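Local atomic coordinates of flavoprotein (PDB entry 5V8S), a protein that probably works as an electron-transferring oxidoreductase, pairing a flavodoxin-like FMN-binding part with a metallo-beta-lactamase-like part that holds a mu-oxo-diiron centre. Residues 105-110 and 131-136; 298-301 and 307-310. The protein carries 1 engineered substitution. One frame throughout, in Å; residues are numbered along the deposited sequence.

Contact 1. Residues 105-110 and 131-136; sequences SLPATL and GFYGIK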
# COMPACT_ATOMS: atom_id res chain seq x y z
N SER A 105 19.94 -12.19 -18.06
CA SER A 105 20.27 -13.04 -19.20
C SER A 105 21.75 -13.38 -19.29
O SER A 105 22.12 -14.19 -20.14
CB SER A 105 19.85 -12.35 -20.50
OG SER A 105 20.40 -11.04 -20.61
N LEU A 106 22.59 -12.80 -18.43
CA LEU A 106 24.03 -12.98 -18.57
C LEU A 106 24.47 -14.43 -18.39
O LEU A 106 25.24 -14.93 -19.23
CB LEU A 106 24.78 -12.01 -17.64
CG LEU A 106 26.31 -12.02 -17.71
CD1 LEU A 106 26.81 -11.74 -19.13
CD2 LEU A 106 26.89 -11.00 -16.71
N PRO A 107 24.04 -15.16 -17.35
CA PRO A 107 24.52 -16.55 -17.23
C PRO A 107 24.22 -17.39 -18.46
O PRO A 107 25.10 -18.12 -18.95
CB PRO A 107 23.80 -17.06 -15.97
CG PRO A 107 23.54 -15.84 -15.17
CD PRO A 107 23.25 -14.75 -16.18
N ALA A 108 23.02 -17.24 -19.02
CA ALA A 108 22.66 -17.99 -20.22
C ALA A 108 23.51 -17.55 -21.41
O ALA A 108 23.92 -18.37 -22.24
CB ALA A 108 21.19 -17.77 -20.53
N THR A 109 23.80 -16.25 -21.49
CA THR A 109 24.63 -15.74 -22.58
C THR A 109 26.02 -16.34 -22.50
O THR A 109 26.58 -16.78 -23.52
CB THR A 109 24.68 -14.21 -22.52
OG1 THR A 109 23.36 -13.69 -22.61
CG2 THR A 109 25.51 -13.64 -23.68
N LEU A 110 26.61 -16.37 -21.31
CA LEU A 110 27.97 -16.89 -21.17
C LEU A 110 28.02 -18.37 -21.55
O LEU A 110 28.97 -18.83 -22.19
CB LEU A 110 28.48 -16.66 -19.75
CG LEU A 110 28.68 -15.21 -19.30
CD1 LEU A 110 29.12 -15.12 -17.86
CD2 LEU A 110 29.69 -14.51 -20.19
N GLY A 131 28.36 -12.11 -6.48
CA GLY A 131 27.33 -12.45 -5.50
C GLY A 131 26.04 -12.95 -6.14
O GLY A 131 25.39 -13.86 -5.61
N PHE A 132 25.63 -12.35 -7.25
CA PHE A 132 24.39 -12.79 -7.90
C PHE A 132 24.58 -14.11 -8.63
O PHE A 132 23.73 -15.00 -8.55
CB PHE A 132 23.93 -11.76 -8.93
CG PHE A 132 23.43 -10.46 -8.35
CD1 PHE A 132 22.94 -10.36 -7.06
CD2 PHE A 132 23.46 -9.32 -9.12
CE1 PHE A 132 22.49 -9.15 -6.57
CE2 PHE A 132 23.01 -8.11 -8.64
CZ PHE A 132 22.52 -8.03 -7.36
N TYR A 133 25.67 -14.24 -9.39
CA TYR A 133 25.79 -15.28 -10.39
C TYR A 133 27.03 -16.15 -10.25
O TYR A 133 27.16 -17.10 -11.01
CB TYR A 133 25.81 -14.67 -11.81
CG TYR A 133 24.64 -13.74 -12.10
CD1 TYR A 133 23.33 -14.21 -12.09
CD2 TYR A 133 24.86 -12.40 -12.39
CE1 TYR A 133 22.26 -13.35 -12.34
CE2 TYR A 133 23.81 -11.54 -12.67
CZ TYR A 133 22.50 -12.02 -12.63
OH TYR A 133 21.44 -11.18 -12.90
N GLY A 134 27.92 -15.86 -9.31
CA GLY A 134 29.17 -16.58 -9.22
C GLY A 134 30.14 -16.29 -10.34
O GLY A 134 31.10 -17.05 -10.52
N ILE A 135 29.92 -15.23 -11.10
CA ILE A 135 30.81 -14.85 -12.20
C ILE A 135 32.02 -14.14 -11.61
O ILE A 135 31.88 -13.12 -10.93
CB ILE A 135 30.07 -13.96 -13.21
CG1 ILE A 135 28.98 -14.76 -13.92
CG2 ILE A 135 31.03 -13.35 -14.21
CD1 ILE A 135 27.95 -13.90 -14.67
N LYS A 136 33.22 -14.66 -11.89
CA LYS A 136 34.42 -14.20 -11.21
C LYS A 136 35.42 -13.50 -12.10
O LYS A 136 36.11 -12.58 -11.63
CB LYS A 136 35.12 -15.38 -10.52
CG LYS A 136 34.28 -15.99 -9.39
CD LYS A 136 35.09 -16.92 -8.50
CE LYS A 136 34.30 -17.32 -7.25
NZ LYS A 136 33.83 -16.14 -6.45
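P107 and Y133 mark the closest backbone approach, CA to CA 7.1 Å, where residues 106-110 of helix 106-113 face the C-terminal end of helix 123-133 and the loop that follows it. The proline meets the aromatic ring in a CH-pi contact: P107 CD lies 4.3 Å from the Y133 ring centroid, only 15° off the ring normal, while P107 CG comes within 3.5 Å of Y133 CD1 at the rim. F132 CB sits over the centre of the opposite face, so the ring is sandwiched between the proline and its own helix. Y133 OH, at the far end, is hydrogen-bonded to OG of S103, which holds the phenol end in place; P107 CD on one face and F132 CB on the other limit how far the ring can turn.

I135 makes the second, purely aliphatic part of the contact. Beyond G134, whose positive phi ends the helix, its CG1 branch lies opposite the carbonyl carbon (chi1 -68°) and directs CD1 into the angle between two leucines. The L110 side chain reaches it tip to tip, CD1 to I135 CD1 3.6 Å, and L106 comes across it, with CD2 3.7 Å from the same I135 CD1. Behind this surface S105 O accepts two bonds from T109, from N at 3.0 Å and from OG1 at 2.8 Å, tying the two residues together across one turn.

Here two consecutive helices of the metallo-beta-lactamase-like part, separated in sequence by strand 118-121, pack over the parallel portion of a mixed sheet. L106 and L110 rest on I93 of strand 92-94, L110 and I135 share I119 of strand 118-121, and helix 74-82 covers T109 through F77 and I78.

Contact 2. Residues 298-301 and 307-310; sequences VVYK and RPAI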
# COMPACT_ATOMS: atom_id res chain seq x y z
N VAL A 298 -4.00 18.67 -9.46
CA VAL A 298 -4.01 17.24 -9.74
C VAL A 298 -4.35 16.56 -8.42
O VAL A 298 -3.71 16.86 -7.41
CB VAL A 298 -2.65 16.76 -10.26
CG1 VAL A 298 -2.67 15.28 -10.52
CG2 VAL A 298 -2.27 17.54 -11.53
N VAL A 299 -5.36 15.71 -8.41
CA VAL A 299 -5.98 15.24 -7.17
C VAL A 299 -5.86 13.73 -7.04
O VAL A 299 -6.21 12.98 -7.96
CB VAL A 299 -7.46 15.67 -7.09
CG1 VAL A 299 -8.09 15.24 -5.77
CG2 VAL A 299 -7.60 17.19 -7.28
N TYR A 300 -5.38 13.30 -5.87
CA TYR A 300 -5.28 11.88 -5.53
C TYR A 300 -6.02 11.63 -4.23
O TYR A 300 -5.64 12.17 -3.19
CB TYR A 300 -3.81 11.47 -5.39
CG TYR A 300 -3.11 11.49 -6.72
CD1 TYR A 300 -3.34 10.49 -7.64
CD2 TYR A 300 -2.22 12.51 -7.05
CE1 TYR A 300 -2.70 10.49 -8.87
CE2 TYR A 300 -1.59 12.53 -8.29
CZ TYR A 300 -1.83 11.52 -9.20
OH TYR A 300 -1.19 11.52 -10.43
N LYS A 301 -7.05 10.80 -4.29
CA LYS A 301 -7.93 10.54 -3.16
C LYS A 301 -7.92 9.06 -2.79
O LYS A 301 -8.21 8.21 -3.63
CB LYS A 301 -9.38 10.95 -3.50
CG LYS A 301 -10.40 10.63 -2.40
CD LYS A 301 -11.86 10.45 -2.90
CE LYS A 301 -12.24 11.29 -4.07
NZ LYS A 301 -13.69 11.05 -4.41
N ARG A 307 -8.48 4.07 -4.86
CA ARG A 307 -7.13 3.89 -4.35
C ARG A 307 -6.17 4.28 -5.48
O ARG A 307 -6.06 3.53 -6.46
CB ARG A 307 -6.98 2.42 -3.97
CG ARG A 307 -5.61 1.89 -3.67
CD ARG A 307 -5.14 2.21 -2.30
NE ARG A 307 -6.12 1.92 -1.25
CZ ARG A 307 -6.21 0.77 -0.59
NH1 ARG A 307 -5.39 -0.25 -0.83
NH2 ARG A 307 -7.11 0.66 0.37
N PRO A 308 -5.49 5.41 -5.40
CA PRO A 308 -4.50 5.75 -6.43
C PRO A 308 -3.28 4.87 -6.36
O PRO A 308 -2.94 4.29 -5.33
CB PRO A 308 -4.12 7.20 -6.11
CG PRO A 308 -4.52 7.40 -4.72
CD PRO A 308 -5.68 6.52 -4.46
N ALA A 309 -2.58 4.82 -7.48
CA ALA A 309 -1.27 4.20 -7.54
C ALA A 309 -0.22 5.13 -6.96
O ALA A 309 -0.14 6.30 -7.35
CB ALA A 309 -0.91 3.88 -8.99
N ILE A 310 0.62 4.61 -6.08
CA ILE A 310 1.62 5.45 -5.45
C ILE A 310 2.65 5.93 -6.48
O ILE A 310 3.19 7.04 -6.34
CB ILE A 310 2.27 4.69 -4.27
CG1 ILE A 310 1.19 3.99 -3.42
CG2 ILE A 310 3.10 5.65 -3.41
CD1 ILE A 310 0.11 4.89 -2.81
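K301 O faces the ring of P308, whose CD approaches it to 3.2 Å and whose CG lies 3.9 Å from the same oxygen. This is a van der Waals contact between a strand carbonyl and the polarised methylene next to the proline nitrogen; R307 N, 4.3 Å from K301 O, is too distant to bond to it. K301 thus contributes mainly backbone. Its CB points away from P308, and its ammonium group forms a salt bridge with E306, just before the second segment.

One residue earlier, at Y300, the contact becomes apolar. Y300 places CG opposite its carbonyl carbon (chi1 -69°), and the ring crosses the proline at a slant, with Y300 CD1 3.7 Å from P308 CB. The proline ring therefore packs against both the Y300 side chain and the K301 carbonyl. Y300 OH is hydrogen-bonded to D316, near the other end of the following helix. R307 turns outward to the second subunit, where NH2 bonds to V43 O and the guanidinium makes a cation-pi contact with Y39 of that chain.

The segments form the beginning of a flavodoxin-like beta-alpha-beta crossover: edge strand 296-302, which pairs with strand 267-273, leads into helix 310-316, with A309 as N-cap, and I313 of that helix lies against both Y300 and P308.

In the fold
Contacts 1 and 2 belong to different parts of the chain, the metallo-beta-lactamase-like and the flavodoxin-like, and lie on opposite sides of its centre. Their centres are 40 Å apart and their nearest atoms about 24 Å, so they do not touch. Contact 1 is the one placed near the metal site: the Y133 side chain is about 10 Å from the mu-oxo-diiron group, whose pocket includes D101 and the engineered D102, just before S103. Both contacts border the dimer interface, since the F132 ring meets F278 of the second subunit, in its flavodoxin-like part, whereas R307 reaches Y39 and V43 of that subunit.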